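Local coordinates for PbSGBP-B lipoprotein (Prevotella bryantii B14, PDB 6D2Y), which probably binds polysaccharide as a surface glycan-binding lipoprotein of a polysaccharide utilization locus and carries a bound magnesium ion, at residues D218-F226 and R298-S306; W283-Y293 and I340-N351. All coordinates share one frame; numbering follows the deposited sequence.

Contact 1 of 2, residues D218-F226 and R298-S306. With MG (magnesium ion), chain B.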
loop_
_atom_site.group_PDB
_atom_site.type_symbol
_atom_site.label_atom_id
_atom_site.label_comp_id
_atom_site.label_asym_id
_atom_site.label_seq_id
_atom_site.Cartn_x
_atom_site.Cartn_y
_atom_site.Cartn_z
ATOM N N ASP A 218 -7.847 -10.487 5.498
ATOM C CA ASP A 218 -8.778 -9.583 4.830
ATOM C C ASP A 218 -9.495 -10.278 3.678
ATOM O O ASP A 218 -8.859 -10.862 2.796
ATOM C CB ASP A 218 -8.027 -8.354 4.320
ATOM C CG ASP A 218 -8.897 -7.119 4.260
ATOM O OD1 ASP A 218 -10.138 -7.256 4.263
ATOM O OD2 ASP A 218 -8.331 -6.007 4.215
ATOM N N ASN A 219 -10.833 -10.214 3.688
ATOM C CA ASN A 219 -11.635 -10.765 2.600
ATOM C C ASN A 219 -12.631 -9.749 2.051
ATOM O O ASN A 219 -13.579 -10.131 1.358
ATOM C CB ASN A 219 -12.366 -12.037 3.044
ATOM C CG ASN A 219 -13.266 -11.813 4.247
ATOM O OD1 ASN A 219 -13.489 -10.680 4.673
ATOM N ND2 ASN A 219 -13.791 -12.902 4.799
ATOM N N ARG A 220 -12.448 -8.466 2.349
ATOM C CA ARG A 220 -13.331 -7.448 1.799
ATOM C C ARG A 220 -13.102 -7.297 0.301
ATOM O O ARG A 220 -11.963 -7.309 -0.174
ATOM C CB ARG A 220 -13.121 -6.110 2.511
ATOM C CG ARG A 220 -13.115 -6.203 4.033
ATOM C CD ARG A 220 -12.723 -4.880 4.681
ATOM N NE ARG A 220 -11.309 -4.556 4.504
ATOM C CZ ARG A 220 -10.809 -3.331 4.619
ATOM N NH1 ARG A 220 -11.612 -2.312 4.896
ATOM N NH2 ARG A 220 -9.511 -3.119 4.450
ATOM N N GLY A 221 -14.196 -7.155 -0.445
ATOM C CA GLY A 221 -14.105 -7.063 -1.891
ATOM C C GLY A 221 -13.532 -8.302 -2.528
ATOM O O GLY A 221 -12.915 -8.223 -3.595
HETATM N N MSE A 222 -13.706 -9.443 -1.878
HETATM C CA MSE A 222 -13.182 -10.727 -2.318
HETATM C C MSE A 222 -13.691 -11.161 -3.715
HETATM O O MSE A 222 -14.895 -11.254 -3.942
HETATM C CB MSE A 222 -13.516 -11.788 -1.257
HETATM C CG MSE A 222 -12.754 -13.045 -1.508
HETATM SE SE MSE A 222 -10.902 -12.813 -0.967
HETATM C CE MSE A 222 -10.189 -13.085 -2.708
ATOM N N LEU A 223 -12.774 -11.397 -4.656
ATOM C CA LEU A 223 -13.135 -11.830 -6.005
ATOM C C LEU A 223 -12.736 -13.268 -6.302
ATOM O O LEU A 223 -13.558 -14.048 -6.801
ATOM C CB LEU A 223 -12.518 -10.901 -7.062
ATOM C CG LEU A 223 -12.731 -9.397 -6.865
ATOM C CD1 LEU A 223 -11.508 -8.618 -7.307
ATOM C CD2 LEU A 223 -13.963 -8.935 -7.618
ATOM N N PHE A 224 -11.488 -13.645 -6.019
ATOM C CA PHE A 224 -11.014 -15.015 -6.232
ATOM C C PHE A 224 -10.186 -15.426 -5.018
ATOM O O PHE A 224 -9.041 -14.993 -4.876
ATOM C CB PHE A 224 -10.176 -15.142 -7.499
ATOM C CG PHE A 224 -10.839 -14.622 -8.740
ATOM C CD1 PHE A 224 -10.722 -13.292 -9.102
ATOM C CD2 PHE A 224 -11.539 -15.477 -9.572
ATOM C CE1 PHE A 224 -11.317 -12.817 -10.255
ATOM C CE2 PHE A 224 -12.134 -15.011 -10.727
ATOM C CZ PHE A 224 -12.024 -13.680 -11.069
ATOM N N ASP A 225 -10.758 -16.255 -4.150
ATOM C CA ASP A 225 -9.966 -17.020 -3.195
ATOM C C ASP A 225 -9.870 -18.484 -3.595
ATOM O O ASP A 225 -9.176 -19.258 -2.927
ATOM C CB ASP A 225 -10.539 -16.881 -1.776
ATOM C CG ASP A 225 -11.818 -17.672 -1.570
ATOM O OD1 ASP A 225 -12.497 -18.007 -2.563
ATOM O OD2 ASP A 225 -12.160 -17.940 -0.399
ATOM N N PHE A 226 -10.563 -18.869 -4.670
ATOM C CA PHE A 226 -10.510 -20.195 -5.281
ATOM C C PHE A 226 -11.010 -21.290 -4.350
ATOM O O PHE A 226 -10.740 -22.472 -4.580
ATOM C CB PHE A 226 -9.098 -20.512 -5.784
ATOM C CG PHE A 226 -8.556 -19.473 -6.721
ATOM C CD1 PHE A 226 -8.984 -19.422 -8.036
ATOM C CD2 PHE A 226 -7.639 -18.531 -6.285
ATOM C CE1 PHE A 226 -8.500 -18.461 -8.901
ATOM C CE2 PHE A 226 -7.152 -17.565 -7.148
ATOM C CZ PHE A 226 -7.590 -17.531 -8.457
ATOM N N ARG A 298 -20.407 -11.127 -13.640
ATOM C CA ARG A 298 -19.488 -10.009 -13.787
ATOM C C ARG A 298 -18.810 -9.725 -12.453
ATOM O O ARG A 298 -19.436 -9.792 -11.391
ATOM C CB ARG A 298 -20.237 -8.770 -14.284
ATOM C CG ARG A 298 -20.595 -8.823 -15.762
ATOM C CD ARG A 298 -21.859 -8.037 -16.091
ATOM N NE ARG A 298 -21.742 -6.617 -15.774
ATOM C CZ ARG A 298 -22.540 -5.973 -14.927
ATOM N NH1 ARG A 298 -23.522 -6.621 -14.315
ATOM N NH2 ARG A 298 -22.361 -4.681 -14.697
ATOM N N LEU A 299 -17.514 -9.416 -12.505
ATOM C CA LEU A 299 -16.773 -9.183 -11.271
ATOM C C LEU A 299 -17.284 -7.955 -10.528
ATOM O O LEU A 299 -17.188 -7.892 -9.298
ATOM C CB LEU A 299 -15.282 -9.048 -11.573
ATOM C CG LEU A 299 -14.627 -10.326 -12.098
ATOM C CD1 LEU A 299 -13.164 -10.087 -12.406
ATOM C CD2 LEU A 299 -14.787 -11.454 -11.089
ATOM N N CYS A 300 -17.841 -6.980 -11.249
ATOM C CA CYS A 300 -18.389 -5.795 -10.599
ATOM C C CYS A 300 -19.662 -6.096 -9.819
ATOM O O CYS A 300 -20.088 -5.269 -9.006
ATOM C CB CYS A 300 -18.661 -4.705 -11.633
ATOM S SG CYS A 300 -19.698 -5.237 -13.011
ATOM N N ASP A 301 -20.283 -7.252 -10.054
ATOM C CA ASP A 301 -21.411 -7.698 -9.250
ATOM C C ASP A 301 -20.986 -8.574 -8.081
ATOM O O ASP A 301 -21.768 -8.755 -7.141
ATOM C CB ASP A 301 -22.413 -8.467 -10.117
ATOM C CG ASP A 301 -23.137 -7.573 -11.101
ATOM O OD1 ASP A 301 -23.377 -6.391 -10.772
ATOM O OD2 ASP A 301 -23.467 -8.053 -12.205
ATOM N N VAL A 302 -19.770 -9.122 -8.122
ATOM C CA VAL A 302 -19.273 -9.939 -7.021
ATOM C C VAL A 302 -18.710 -9.064 -5.908
ATOM O O VAL A 302 -18.907 -9.347 -4.721
ATOM C CB VAL A 302 -18.232 -10.945 -7.544
ATOM C CG1 VAL A 302 -17.565 -11.682 -6.391
ATOM C CG2 VAL A 302 -18.889 -11.929 -8.500
ATOM N N ALA A 303 -18.013 -7.989 -6.269
ATOM C CA ALA A 303 -17.488 -7.029 -5.311
ATOM C C ALA A 303 -17.824 -5.618 -5.774
ATOM O O ALA A 303 -18.043 -5.367 -6.961
ATOM C CB ALA A 303 -15.971 -7.178 -5.128
ATOM N N ASP A 304 -17.862 -4.694 -4.816
ATOM C CA ASP A 304 -18.268 -3.322 -5.097
ATOM C C ASP A 304 -17.082 -2.519 -5.617
ATOM O O ASP A 304 -16.099 -2.314 -4.899
ATOM C CB ASP A 304 -18.849 -2.670 -3.846
ATOM C CG ASP A 304 -19.497 -1.331 -4.139
ATOM O OD1 ASP A 304 -20.734 -1.289 -4.302
ATOM O OD2 ASP A 304 -18.764 -0.322 -4.211
ATOM N N PHE A 305 -17.185 -2.051 -6.860
ATOM C CA PHE A 305 -16.143 -1.256 -7.491
ATOM C C PHE A 305 -16.493 0.226 -7.559
ATOM O O PHE A 305 -15.782 0.986 -8.224
ATOM C CB PHE A 305 -15.856 -1.780 -8.900
ATOM C CG PHE A 305 -15.011 -3.023 -8.930
ATOM C CD1 PHE A 305 -15.592 -4.276 -8.822
ATOM C CD2 PHE A 305 -13.637 -2.939 -9.079
ATOM C CE1 PHE A 305 -14.817 -5.420 -8.855
ATOM C CE2 PHE A 305 -12.857 -4.078 -9.116
ATOM C CZ PHE A 305 -13.447 -5.321 -9.003
ATOM N N SER A 306 -17.571 0.650 -6.904
ATOM C CA SER A 306 -17.922 2.064 -6.893
ATOM C C SER A 306 -16.809 2.872 -6.237
ATOM O O SER A 306 -16.137 2.406 -5.312
ATOM C CB SER A 306 -19.245 2.284 -6.156
ATOM O OG SER A 306 -19.151 1.879 -4.801
HETATM MG MG MG B . -7.319 -19.802 -1.487
HETATM O O HOH W 1 -16.884 -9.538 -2.669
HETATM O O HOH W 2 -7.947 -18.453 -0.127
#
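With CG set anti to the carbonyl carbon in both residues (chi1 -50° in L223, -66° in L299), the side chains of L223 and L299 are carried into the same apolar layer. The CD2 branch of L223 does most of the touching. It meets CB of A303 at 3.6 Å, packs beside CB of L299, and reaches the edge of the F305 ring, 3.8 Å from CE1, the two side chains arriving from opposite directions. Leucine suits this place because one branch can serve three neighbours, while the small A303 lets the backbone come close: its CB lies 3.6 Å from G221 O. F224, one residue on, crosses L299 at about a right angle, and CZ of its ring lies 3.5 Å from L299 CD2. At the more polar margin one water donates to both M222 O and V302 O, 2.9 Å from each, linking two acceptors that could not bond each other. G221 is the third residue of the type II beta turn N219-M222, where its positive phi (62°) favours glycine. L223 and F224 both face I454 of strand 449-458, a classic beta bulge. Just beyond it, D225 O binds the magnesium ion at 2.4 Å; D227, S255, N257, D452 and a water supply its other ligands, so the packed bulge leads directly into the metal site of this beta-sandwich domain.

Contact 2 of 2, residues W283-Y293 and I340-N351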
loop_
_atom_site.group_PDB
_atom_site.type_symbol
_atom_site.label_atom_id
_atom_site.label_comp_id
_atom_site.label_asym_id
_atom_site.label_seq_id
_atom_site.Cartn_x
_atom_site.Cartn_y
_atom_site.Cartn_z
ATOM N N TRP A 283 -13.390 -14.502 -17.942
ATOM C CA TRP A 283 -14.325 -13.755 -18.774
ATOM C C TRP A 283 -15.737 -14.030 -18.275
ATOM O O TRP A 283 -16.134 -15.192 -18.138
ATOM C CB TRP A 283 -14.171 -14.137 -20.247
ATOM C CG TRP A 283 -12.754 -14.016 -20.747
ATOM C CD1 TRP A 283 -11.755 -13.254 -20.209
ATOM C CD2 TRP A 283 -12.184 -14.677 -21.885
ATOM N NE1 TRP A 283 -10.601 -13.401 -20.940
ATOM C CE2 TRP A 283 -10.837 -14.267 -21.974
ATOM C CE3 TRP A 283 -12.681 -15.572 -22.837
ATOM C CZ2 TRP A 283 -9.984 -14.725 -22.977
ATOM C CZ3 TRP A 283 -11.833 -16.024 -23.830
ATOM C CH2 TRP A 283 -10.499 -15.601 -23.893
ATOM N N ALA A 284 -16.478 -12.964 -17.982
ATOM C CA ALA A 284 -17.840 -13.113 -17.486
ATOM C C ALA A 284 -18.740 -13.709 -18.561
ATOM O O ALA A 284 -18.568 -13.448 -19.756
ATOM C CB ALA A 284 -18.390 -11.762 -17.031
ATOM N N GLY A 285 -19.701 -14.511 -18.129
ATOM C CA GLY A 285 -20.622 -15.186 -19.020
ATOM C C GLY A 285 -20.276 -16.657 -19.179
ATOM O O GLY A 285 -19.212 -17.130 -18.778
ATOM N N ASN A 286 -21.214 -17.385 -19.780
ATOM C CA ASN A 286 -21.030 -18.813 -20.025
ATOM C C ASN A 286 -21.923 -19.255 -21.186
ATOM O O ASN A 286 -22.775 -20.134 -21.060
ATOM C CB ASN A 286 -21.304 -19.613 -18.753
ATOM C CG ASN A 286 -20.781 -21.039 -18.830
ATOM O OD1 ASN A 286 -19.847 -21.331 -19.578
ATOM N ND2 ASN A 286 -21.374 -21.930 -18.044
ATOM N N TRP A 287 -21.720 -18.633 -22.350
ATOM C CA TRP A 287 -22.366 -19.035 -23.603
ATOM C C TRP A 287 -23.891 -18.977 -23.524
ATOM O O TRP A 287 -24.583 -19.788 -24.146
ATOM C CB TRP A 287 -21.919 -20.437 -24.036
ATOM C CG TRP A 287 -20.435 -20.650 -24.026
ATOM C CD1 TRP A 287 -19.677 -21.089 -22.981
ATOM C CD2 TRP A 287 -19.531 -20.438 -25.116
ATOM N NE1 TRP A 287 -18.356 -21.161 -23.352
ATOM C CE2 TRP A 287 -18.240 -20.767 -24.660
ATOM C CE3 TRP A 287 -19.688 -20.002 -26.436
ATOM C CZ2 TRP A 287 -17.113 -20.673 -25.473
ATOM C CZ3 TRP A 287 -18.570 -19.906 -27.242
ATOM C CH2 TRP A 287 -17.298 -20.241 -26.758
ATOM N N ALA A 288 -24.430 -18.020 -22.776
ATOM C CA ALA A 288 -25.873 -17.840 -22.671
ATOM C C ALA A 288 -26.336 -16.779 -23.657
ATOM O O ALA A 288 -25.656 -15.776 -23.877
ATOM C CB ALA A 288 -26.281 -17.446 -21.251
ATOM N N ASN A 289 -27.511 -17.010 -24.254
ATOM C CA ASN A 289 -28.085 -16.104 -25.242
ATOM C C ASN A 289 -29.590 -16.036 -25.007
ATOM O O ASN A 289 -30.328 -16.949 -25.412
ATOM C CB ASN A 289 -27.770 -16.563 -26.665
ATOM C CG ASN A 289 -28.266 -15.591 -27.722
ATOM O OD1 ASN A 289 -28.556 -14.433 -27.420
ATOM N ND2 ASN A 289 -28.372 -16.056 -28.962
ATOM N N PRO A 290 -30.088 -14.965 -24.361
ATOM C CA PRO A 290 -29.331 -13.809 -23.862
ATOM C C PRO A 290 -28.431 -14.147 -22.679
ATOM O O PRO A 290 -28.689 -15.118 -21.970
ATOM C CB PRO A 290 -30.428 -12.821 -23.436
ATOM C CG PRO A 290 -31.694 -13.337 -24.051
ATOM C CD PRO A 290 -31.529 -14.816 -24.108
ATOM N N GLU A 291 -27.381 -13.353 -22.482
ATOM C CA GLU A 291 -26.411 -13.603 -21.419
ATOM C C GLU A 291 -26.981 -13.090 -20.104
ATOM O O GLU A 291 -27.008 -11.886 -19.850
ATOM C CB GLU A 291 -25.078 -12.940 -21.743
ATOM C CG GLU A 291 -23.984 -13.222 -20.723
ATOM C CD GLU A 291 -23.842 -14.700 -20.407
ATOM O OE1 GLU A 291 -24.422 -15.152 -19.396
ATOM O OE2 GLU A 291 -23.148 -15.412 -21.167
ATOM N N THR A 292 -27.432 -14.012 -19.258
ATOM C CA THR A 292 -28.008 -13.666 -17.967
ATOM C C THR A 292 -26.973 -13.558 -16.858
ATOM O O THR A 292 -27.298 -13.058 -15.776
ATOM C CB THR A 292 -29.058 -14.705 -17.565
ATOM O OG1 THR A 292 -28.426 -15.984 -17.422
ATOM C CG2 THR A 292 -30.148 -14.799 -18.626
ATOM N N TYR A 293 -25.742 -14.014 -17.102
ATOM C CA TYR A 293 -24.708 -14.117 -16.073
ATOM C C TYR A 293 -25.171 -14.971 -14.896
ATOM O O TYR A 293 -24.711 -14.790 -13.765
ATOM C CB TYR A 293 -24.246 -12.737 -15.595
ATOM C CG TYR A 293 -23.658 -11.889 -16.696
ATOM C CD1 TYR A 293 -22.418 -12.192 -17.245
ATOM C CD2 TYR A 293 -24.346 -10.789 -17.192
ATOM C CE1 TYR A 293 -21.881 -11.419 -18.258
ATOM C CE2 TYR A 293 -23.816 -10.012 -18.204
ATOM C CZ TYR A 293 -22.584 -10.330 -18.733
ATOM O OH TYR A 293 -22.056 -9.557 -19.740
ATOM N N ILE A 340 -14.760 -8.068 -23.792
ATOM C CA ILE A 340 -14.458 -9.486 -23.649
ATOM C C ILE A 340 -15.597 -10.141 -22.879
ATOM O O ILE A 340 -16.164 -9.550 -21.957
ATOM C CB ILE A 340 -13.094 -9.699 -22.948
ATOM C CG1 ILE A 340 -12.774 -11.189 -22.827
ATOM C CG2 ILE A 340 -13.075 -9.028 -21.581
ATOM C CD1 ILE A 340 -12.639 -11.886 -24.159
ATOM N N SER A 341 -15.926 -11.369 -23.271
ATOM C CA SER A 341 -16.926 -12.171 -22.581
ATOM C C SER A 341 -16.727 -13.621 -22.991
ATOM O O SER A 341 -16.117 -13.911 -24.023
ATOM C CB SER A 341 -18.351 -11.706 -22.905
ATOM O OG SER A 341 -18.634 -11.861 -24.285
ATOM N N LEU A 342 -17.239 -14.532 -22.167
ATOM C CA LEU A 342 -17.159 -15.961 -22.460
ATOM C C LEU A 342 -18.412 -16.358 -23.228
ATOM O O LEU A 342 -19.459 -16.629 -22.635
ATOM C CB LEU A 342 -17.009 -16.780 -21.185
ATOM C CG LEU A 342 -16.848 -18.281 -21.441
ATOM C CD1 LEU A 342 -15.499 -18.577 -22.080
ATOM C CD2 LEU A 342 -17.035 -19.087 -20.166
ATOM N N GLY A 343 -18.306 -16.393 -24.550
ATOM C CA GLY A 343 -19.438 -16.755 -25.380
ATOM C C GLY A 343 -19.195 -16.334 -26.818
ATOM O O GLY A 343 -18.062 -16.081 -27.222
ATOM N N ASN A 344 -20.286 -16.273 -27.573
ATOM C CA ASN A 344 -20.231 -15.848 -28.961
ATOM C C ASN A 344 -20.339 -14.331 -29.054
ATOM O O ASN A 344 -20.980 -13.679 -28.225
ATOM C CB ASN A 344 -21.352 -16.499 -29.776
ATOM C CG ASN A 344 -21.097 -17.971 -30.046
ATOM O OD1 ASN A 344 -20.125 -18.333 -30.710
ATOM N ND2 ASN A 344 -21.977 -18.826 -29.538
ATOM N N ALA A 345 -19.691 -13.772 -30.072
ATOM C CA ALA A 345 -19.792 -12.343 -30.328
ATOM C C ALA A 345 -21.175 -12.000 -30.866
ATOM O O ALA A 345 -21.779 -12.775 -31.611
ATOM C CB ALA A 345 -18.718 -11.903 -31.322
ATOM N N GLY A 346 -21.678 -10.828 -30.480
ATOM C CA GLY A 346 -22.968 -10.349 -30.924
ATOM C C GLY A 346 -24.103 -10.592 -29.951
ATOM O O GLY A 346 -25.155 -9.954 -30.077
ATOM N N VAL A 347 -23.922 -11.503 -28.992
ATOM C CA VAL A 347 -24.945 -11.735 -27.982
ATOM C C VAL A 347 -25.106 -10.480 -27.134
ATOM O O VAL A 347 -24.129 -9.788 -26.823
ATOM C CB VAL A 347 -24.566 -12.955 -27.122
ATOM C CG1 VAL A 347 -25.445 -13.051 -25.881
ATOM C CG2 VAL A 347 -24.648 -14.235 -27.944
ATOM N N VAL A 348 -26.348 -10.164 -26.776
ATOM C CA VAL A 348 -26.642 -9.073 -25.854
ATOM C C VAL A 348 -27.024 -9.666 -24.504
ATOM O O VAL A 348 -27.653 -10.729 -24.435
ATOM C CB VAL A 348 -27.745 -8.140 -26.394
ATOM C CG1 VAL A 348 -27.372 -7.634 -27.779
ATOM C CG2 VAL A 348 -29.087 -8.850 -26.433
ATOM N N ASP A 349 -26.624 -8.987 -23.431
ATOM C CA ASP A 349 -26.879 -9.453 -22.079
ATOM C C ASP A 349 -28.088 -8.723 -21.496
ATOM O O ASP A 349 -28.754 -7.935 -22.172
ATOM C CB ASP A 349 -25.625 -9.286 -21.212
ATOM C CG ASP A 349 -25.116 -7.851 -21.164
ATOM O OD1 ASP A 349 -25.785 -6.941 -21.696
ATOM O OD2 ASP A 349 -24.031 -7.635 -20.583
ATOM N N VAL A 350 -28.368 -8.973 -20.218
ATOM C CA VAL A 350 -29.536 -8.406 -19.550
ATOM C C VAL A 350 -29.335 -6.920 -19.291
ATOM O O VAL A 350 -30.214 -6.251 -18.735
ATOM C CB VAL A 350 -29.835 -9.152 -18.236
ATOM C CG1 VAL A 350 -30.024 -10.634 -18.503
ATOM C CG2 VAL A 350 -28.710 -8.928 -17.237
ATOM N N ASN A 351 -28.178 -6.391 -19.683
ATOM C CA ASN A 351 -27.865 -4.977 -19.522
ATOM C C ASN A 351 -27.852 -4.228 -20.848
ATOM O O ASN A 351 -27.508 -3.042 -20.875
ATOM C CB ASN A 351 -26.521 -4.814 -18.809
ATOM C CG ASN A 351 -26.474 -5.544 -17.480
ATOM O OD1 ASN A 351 -27.493 -5.688 -16.803
ATOM N ND2 ASN A 351 -25.289 -6.011 -17.102
HETATM O O HOH W 3 -21.526 -15.056 -23.237
#
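I340 crosses W283 at about a right angle and sets CG1 and CD1 over one face of the indole: I340 CG1 sits 3.4 Å from the centroid of the W283 five-membered ring, a CH-pi contact. W287 receives a slimmer partner. G343 CA comes over its six-membered ring at 3.8 Å from the centroid, an approach that glycine makes easy, while L342 meets the pyrrole side near NE1. L342, its CG trans to the amide nitrogen (chi1 -177°), reaches between the two tryptophans. Its backbone is gripped as well, L342 N donating to A284 O (3.0 Å, 174°) and L342 O accepting from W287 N. Further along, E291 and D349 form a single beta bridge, and the Y293 hydroxyl donates to the anti lone pair of D349 OD2 at 2.9 Å, ring and carboxylate planes 63° apart; D349 OD1 accepts from V353 N and, closing an Asx turn, from N351 N. The bent E291 side chain turns back into its own loop, taking N286 N on OE2 and Y293 N on OE1; a water ties OE2 to L342 O. W283 NE1 is held by N425 of strand 423-428. The paired loops follow strands 279-282 and 330-335, which both flank 423-428 in one antiparallel sheet.

In the fold
Contact 1 is the more buried of the two, whereas contact 2 is partly exposed and lies farther from the centre of the chain; their centres are about 20 Å apart. Both lie in the range matched to the SGBP-B xyloglucan-binding family, a function inferred rather than seen here, and their segments alternate along the chain. Contact 1 relies on aliphatic and aromatic packing with one bridging water beside the metal site. Contact 2 adds direct backbone bonds and tryptophan faces to join two irregular loops away from that site. Strand 423-428 backs both, through L424 at contact 1 and its neighbour N425 at contact 2. The two also meet directly, where R298 CD packs 3.5 Å from Y293 CE2.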